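Local structure of FTT_1639c (Francisella tularensis subsp. tularensis, 7KZW) at residues Leu8-His13 against Asn24-Cys29; Cys60-Ala65 against Ile103-Ile108. The protein is of unknown function but forms the mostly beta C-terminal part of a predicted membrane protein with a transmembrane helix. The protein carries 3 engineered substitutions. All blocks are in the same frame, centred on the assembly; numbering follows the deposited sequence. Where two conformers were deposited one is given.

Interaction 1 of 2, residues Leu8-His13 against Asn24-Cys29. Engineered in segment 24-29: M25 (natural residue Ile).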
loop_
_atom_site.group_PDB
_atom_site.type_symbol
_atom_site.label_atom_id
_atom_site.label_comp_id
_atom_site.label_asym_id
_atom_site.label_seq_id
_atom_site.Cartn_x
_atom_site.Cartn_y
_atom_site.Cartn_z
ATOM N N LEU A 8 8.978 -0.732 3.514
ATOM C CA LEU A 8 7.590 -0.769 3.903
ATOM C C LEU A 8 7.124 -2.219 3.888
ATOM O O LEU A 8 7.216 -2.881 2.838
ATOM C CB LEU A 8 6.805 0.089 2.899
ATOM C CG LEU A 8 5.304 0.187 3.134
ATOM C CD1 LEU A 8 5.020 0.888 4.436
ATOM C CD2 LEU A 8 4.617 0.919 1.958
ATOM N N PRO A 9 6.692 -2.784 5.025
ATOM C CA PRO A 9 6.446 -4.239 5.062
ATOM C C PRO A 9 5.191 -4.676 4.305
ATOM O O PRO A 9 4.221 -3.933 4.186
ATOM C CB PRO A 9 6.309 -4.535 6.564
ATOM C CG PRO A 9 6.971 -3.341 7.244
ATOM C CD PRO A 9 6.705 -2.182 6.385
ATOM N N LEU A 10 5.245 -5.901 3.772
ATOM C CA LEU A 10 4.110 -6.575 3.172
ATOM C C LEU A 10 3.392 -7.331 4.293
ATOM O O LEU A 10 3.992 -8.221 4.931
ATOM C CB LEU A 10 4.615 -7.519 2.069
ATOM C CG LEU A 10 3.507 -8.317 1.420
ATOM C CD1 LEU A 10 2.576 -7.484 0.607
ATOM C CD2 LEU A 10 4.144 -9.357 0.497
ATOM N N LEU A 11 2.156 -6.968 4.579
ATOM C CA LEU A 11 1.393 -7.624 5.648
ATOM C C LEU A 11 0.680 -8.869 5.192
ATOM O O LEU A 11 0.626 -9.864 5.945
ATOM C CB LEU A 11 0.299 -6.710 6.167
ATOM C CG LEU A 11 0.707 -5.611 7.101
ATOM C CD1 LEU A 11 -0.445 -4.635 7.366
ATOM C CD2 LEU A 11 1.113 -6.314 8.399
ATOM N N LYS A 12 0.125 -8.843 3.982
ATOM C CA LYS A 12 -0.796 -9.892 3.560
ATOM C C LYS A 12 -0.874 -9.803 2.042
ATOM O O LYS A 12 -0.678 -8.735 1.457
ATOM C CB LYS A 12 -2.196 -9.577 4.145
ATOM C CG LYS A 12 -3.170 -10.716 4.116
ATOM C CD LYS A 12 -4.436 -10.375 4.931
ATOM C CE LYS A 12 -5.206 -11.670 5.302
ATOM N NZ LYS A 12 -6.659 -11.657 4.912
ATOM N N HIS A 13 -1.141 -10.928 1.402
ATOM C CA HIS A 13 -1.450 -10.929 -0.029
ATOM C C HIS A 13 -2.478 -12.013 -0.296
ATOM O O HIS A 13 -2.663 -12.929 0.512
ATOM C CB HIS A 13 -0.176 -11.188 -0.834
ATOM C CG HIS A 13 0.476 -12.509 -0.539
ATOM N ND1 HIS A 13 0.271 -13.631 -1.305
ATOM C CD2 HIS A 13 1.348 -12.870 0.429
ATOM C CE1 HIS A 13 0.974 -14.639 -0.809
ATOM N NE2 HIS A 13 1.641 -14.201 0.235
ATOM N N ASN A 24 -1.843 -6.890 -2.683
ATOM C CA ASN A 24 -0.795 -6.843 -1.654
ATOM C C ASN A 24 -1.217 -5.762 -0.668
ATOM O O ASN A 24 -1.572 -4.632 -1.079
ATOM C CB ASN A 24 0.574 -6.418 -2.215
ATOM C CG ASN A 24 1.386 -7.537 -2.900
ATOM O OD1 ASN A 24 2.561 -7.321 -3.198
ATOM N ND2 ASN A 24 0.820 -8.766 -3.044
HETATM N N MSE A 25 -1.169 -6.058 0.631
HETATM C CA MSE A 25 -1.447 -5.070 1.668
HETATM C C MSE A 25 -0.134 -4.724 2.356
HETATM O O MSE A 25 0.538 -5.629 2.853
HETATM C CB MSE A 25 -2.410 -5.680 2.694
HETATM C CG MSE A 25 -2.860 -4.728 3.764
HETATM SE SE MSE A 25 -4.043 -3.371 3.107
HETATM C CE MSE A 25 -5.661 -4.398 2.944
ATOM N N PHE A 26 0.200 -3.436 2.381
ATOM C CA PHE A 26 1.414 -2.952 3.022
ATOM C C PHE A 26 1.071 -2.243 4.311
ATOM O O PHE A 26 0.058 -1.509 4.375
ATOM C CB PHE A 26 2.155 -1.996 2.099
ATOM C CG PHE A 26 2.535 -2.626 0.790
ATOM C CD1 PHE A 26 3.606 -3.483 0.732
ATOM C CD2 PHE A 26 1.789 -2.418 -0.361
ATOM C CE1 PHE A 26 3.977 -4.096 -0.465
ATOM C CE2 PHE A 26 2.144 -3.010 -1.562
ATOM C CZ PHE A 26 3.222 -3.855 -1.615
ATOM N N GLY A 27 1.898 -2.427 5.334
ATOM C CA GLY A 27 1.673 -1.796 6.620
ATOM C C GLY A 27 2.536 -2.467 7.677
ATOM O O GLY A 27 3.507 -3.140 7.349
ATOM N N PHE A 28 2.122 -2.327 8.935
ATOM C CA PHE A 28 2.964 -2.751 10.053
ATOM C C PHE A 28 2.224 -3.747 10.940
ATOM O O PHE A 28 0.990 -3.792 10.975
ATOM C CB PHE A 28 3.389 -1.544 10.906
ATOM C CG PHE A 28 4.125 -0.500 10.114
ATOM C CD1 PHE A 28 5.485 -0.636 9.895
ATOM C CD2 PHE A 28 3.462 0.626 9.600
ATOM C CE1 PHE A 28 6.199 0.275 9.130
ATOM C CE2 PHE A 28 4.173 1.580 8.857
ATOM C CZ PHE A 28 5.553 1.400 8.634
ATOM N N CYS A 29 2.990 -4.515 11.706
ATOM C CA CYS A 29 2.466 -5.426 12.724
ATOM C C CYS A 29 3.165 -5.212 14.070
ATOM O O CYS A 29 3.852 -4.209 14.302
ATOM C CB CYS A 29 2.578 -6.852 12.173
ATOM S SG CYS A 29 4.273 -7.436 11.950
#

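Interaction 2 of 2, residues Cys60-Ala65 against Ile103-Ile108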
loop_
_atom_site.group_PDB
_atom_site.type_symbol
_atom_site.label_atom_id
_atom_site.label_comp_id
_atom_site.label_asym_id
_atom_site.label_seq_id
_atom_site.Cartn_x
_atom_site.Cartn_y
_atom_site.Cartn_z
ATOM N N CYS A 60 -4.529 -1.821 -12.294
ATOM C CA CYS A 60 -4.166 -1.821 -10.870
ATOM C C CYS A 60 -4.345 -0.440 -10.256
ATOM O O CYS A 60 -4.338 0.598 -10.924
ATOM C CB CYS A 60 -2.684 -2.193 -10.708
ATOM S SG CYS A 60 -2.308 -3.816 -11.458
ATOM N N LYS A 61 -4.506 -0.435 -8.934
ATOM C CA LYS A 61 -4.688 0.825 -8.208
ATOM C C LYS A 61 -4.249 0.637 -6.756
ATOM O O LYS A 61 -4.342 -0.460 -6.196
ATOM C CB LYS A 61 -6.146 1.283 -8.232
ATOM C CG LYS A 61 -7.103 0.307 -7.570
ATOM C CD LYS A 61 -8.579 0.810 -7.737
ATOM C CE LYS A 61 -9.584 -0.139 -7.087
ATOM N NZ LYS A 61 -10.976 0.400 -7.310
ATOM N N PHE A 62 -3.780 1.724 -6.144
ATOM C CA PHE A 62 -3.522 1.730 -4.710
ATOM C C PHE A 62 -4.694 2.392 -4.006
ATOM O O PHE A 62 -5.198 3.424 -4.457
ATOM C CB PHE A 62 -2.312 2.625 -4.391
ATOM C CG PHE A 62 -0.952 2.033 -4.785
ATOM C CD1 PHE A 62 -0.236 1.221 -3.901
ATOM C CD2 PHE A 62 -0.436 2.297 -6.047
ATOM C CE1 PHE A 62 1.033 0.736 -4.273
ATOM C CE2 PHE A 62 0.844 1.796 -6.424
ATOM C CZ PHE A 62 1.528 1.000 -5.566
ATOM N N ILE A 63 -5.104 1.802 -2.904
ATOM C CA ILE A 63 -6.135 2.316 -1.995
ATOM C C ILE A 63 -5.450 2.726 -0.707
ATOM O O ILE A 63 -4.564 2.005 -0.216
ATOM C CB ILE A 63 -7.179 1.219 -1.675
ATOM C CG1 ILE A 63 -7.631 0.525 -2.959
ATOM C CG2 ILE A 63 -8.361 1.810 -0.881
ATOM C CD1 ILE A 63 -8.348 1.463 -3.815
ATOM N N TYR A 64 -5.832 3.882 -0.151
ATOM C CA TYR A 64 -5.257 4.337 1.120
ATOM C C TYR A 64 -6.332 5.037 1.924
ATOM O O TYR A 64 -7.399 5.330 1.405
ATOM C CB TYR A 64 -4.072 5.293 0.867
ATOM C CG TYR A 64 -4.360 6.510 0.027
ATOM C CD1 TYR A 64 -4.604 7.729 0.613
ATOM C CD2 TYR A 64 -4.352 6.431 -1.355
ATOM C CE1 TYR A 64 -4.855 8.855 -0.155
ATOM C CE2 TYR A 64 -4.563 7.549 -2.133
ATOM C CZ TYR A 64 -4.807 8.795 -1.539
ATOM O OH TYR A 64 -5.062 9.933 -2.289
ATOM N N ALA A 65 -6.040 5.291 3.208
ATOM C CA ALA A 65 -6.915 6.099 4.050
ATOM C C ALA A 65 -6.486 7.555 3.898
ATOM O O ALA A 65 -5.375 7.942 4.311
ATOM C CB ALA A 65 -6.818 5.647 5.508
ATOM N N ILE A 103 1.449 -4.157 -12.666
ATOM C CA ILE A 103 1.943 -2.814 -12.353
ATOM C C ILE A 103 3.389 -2.906 -11.840
ATOM O O ILE A 103 3.736 -3.762 -11.017
ATOM C CB ILE A 103 1.026 -2.124 -11.314
ATOM C CG1 ILE A 103 1.542 -0.710 -11.035
ATOM C CG2 ILE A 103 0.903 -2.949 -9.990
ATOM C CD1 ILE A 103 0.591 0.122 -10.167
ATOM N N ASP A 104 4.222 -1.980 -12.294
ATOM C CA ASP A 104 5.535 -1.725 -11.683
ATOM C C ASP A 104 5.487 -0.383 -10.949
ATOM O O ASP A 104 5.035 0.630 -11.490
ATOM C CB ASP A 104 6.589 -1.578 -12.764
ATOM C CG ASP A 104 6.787 -2.846 -13.538
ATOM O OD1 ASP A 104 6.939 -3.937 -12.911
ATOM O OD2 ASP A 104 6.901 -2.818 -14.790
ATOM N N TYR A 105 5.982 -0.374 -9.707
ATOM C CA TYR A 105 5.791 0.818 -8.877
ATOM C C TYR A 105 6.987 1.004 -7.943
ATOM O O TYR A 105 7.812 0.089 -7.730
ATOM C CB TYR A 105 4.520 0.686 -7.998
ATOM C CG TYR A 105 4.610 -0.487 -7.067
ATOM C CD1 TYR A 105 5.232 -0.367 -5.810
ATOM C CD2 TYR A 105 4.127 -1.723 -7.433
ATOM C CE1 TYR A 105 5.372 -1.468 -4.999
ATOM C CE2 TYR A 105 4.231 -2.824 -6.590
ATOM C CZ TYR A 105 4.881 -2.676 -5.365
ATOM O OH TYR A 105 5.059 -3.694 -4.476
ATOM N N LYS A 106 7.072 2.245 -7.425
ATOM C CA LYS A 106 8.008 2.577 -6.335
ATOM C C LYS A 106 7.209 3.443 -5.360
ATOM O O LYS A 106 6.519 4.362 -5.774
ATOM C CB LYS A 106 9.228 3.338 -6.834
ATOM C CG LYS A 106 10.161 3.775 -5.692
ATOM C CD LYS A 106 11.450 4.431 -6.296
ATOM C CE LYS A 106 12.509 4.765 -5.218
ATOM N NZ LYS A 106 13.222 3.566 -4.708
ATOM N N VAL A 107 7.261 3.101 -4.077
ATOM C CA VAL A 107 6.621 3.870 -3.009
ATOM C C VAL A 107 7.694 4.419 -2.105
ATOM O O VAL A 107 8.575 3.666 -1.670
ATOM C CB VAL A 107 5.683 2.971 -2.173
ATOM C CG1 VAL A 107 5.084 3.767 -1.001
ATOM C CG2 VAL A 107 4.619 2.293 -3.040
ATOM N N ILE A 108 7.614 5.709 -1.778
ATOM C CA ILE A 108 8.426 6.273 -0.716
ATOM C C ILE A 108 7.457 6.939 0.230
ATOM O O ILE A 108 6.756 7.901 -0.153
ATOM C CB ILE A 108 9.424 7.307 -1.239
ATOM C CG1 ILE A 108 10.326 6.679 -2.277
ATOM C CG2 ILE A 108 10.260 7.872 -0.046
ATOM C CD1 ILE A 108 11.356 7.656 -2.854
#

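Interaction 1 of 2, residues Leu8-His13 against Asn24-Cys29
Backbone hydrogen bonds define this antiparallel hairpin contact between strands 6-16 and 21-27, whose short segments run at 159° to each other. M25 O accepts two bonds: L11 N, 2.7 Å away, lies nearly along the C=O axis, and K12 N adds a weak one. L11 and K12 thus both face M25, a classic beta bulge. M25 N returns an almost straight bond to K12 O (2.8 Å, 174°), lying in the carbonyl plane. Beyond the bulge G27 N bonds to P9 O, coming from above the carbonyl plane, and F26 CA adds a CA-H...O contact to P9 O.

Among the apolar contacts, L10, with CG anti to its backbone N, brings CD1 to 3.8 Å from F26 CE1 and 3.6 Å from N24 CB, while L8 CD2 crosses to F26 CB. On the other face K12 CB meets CB of the engineered selenomethionine M25. L11 points toward the partner strand, its CD1 3.6 Å from G27 CA, where the lack of a side chain lets it sit. P9 CD touches F28 CE1 at 3.7 Å, and F28 also stacks edge-to-face with Y116.

Main-chain bonds thus set the pairing and its one-residue shift, while L8, L10 and F26 add apolar contact.

Interaction 2 of 2, residues Cys60-Ala65 against Ile103-Ile108
The F62 ring turns an edge to Y105, with Y105 CB in its plane, and one face of the Y105 ring receives F62 CZ. This is a T-shaped pair, centroids 5.5 Å apart and planes at 87°. The closest approach is F62 CZ to Y105 CG, 3.7 Å, so the F62 edge meets the part of the tyrosine ring next to CB and not its hydroxyl end. I103 CD1 and V107 CG2 approach the F62 ring obliquely, at CE2 and CE1 respectively.

F62 has CG anti to its carbonyl carbon, carrying the ring across to the other strand. Y105 takes the crowded position between backbone N and carbonyl carbon (chi1 61°), which places its ring, and chi2 turns the face to F62. F62 and V107 meet tip to tip, CE1 to CG2 at 4.1 Å.

No hydrogen bond links the segments, and their axes come no nearer than 8.7 Å, at 36°. In the mixed sheet, 90-97, 21-27, 6-16 and 114-123 stand between 60-65 and 102-111, yet side chains of these two meet and all touching residues are buried, consistent with a sheet that curls round on itself. Y64 stacking on F81 and A65 bonding to Y84 support this. L94 of strand 90-97 touches both aromatic residues.

Where the two strands draw together, CA atoms of C60 and I103 are 6.4 Å apart. C60 SG lies 3.6 Å from I103 CG2, and C60 CB packs against the same methyl. I103 extends CG1 anti to its backbone N, sending CD1 on to F62 CE2.

Overall arrangement
Interaction 1 joins sequence-near hairpin strands that are neighbours in the sheet, whereas interaction 2 brings together strands 60-65 and 102-111, which are not adjacent in it. The bonding follows from this: 8-13 with 24-29 is held by main-chain hydrogen bonds, while 60-65 with 103-108 has none. Burial is a separate contrast, for interaction 1 is only partly buried, with L10, K12 and H13 exposed, and all five touching residues of interaction 2 are buried. The two centres lie about 12 Å apart, and the contacts touch: F26 CZ packs 3.4 Å from Y105 OH, and L8 CD2 lies 4.1 Å from V107 CG1. Through L8 and F26 the hairpin adjoins the buried side chains of interaction 2.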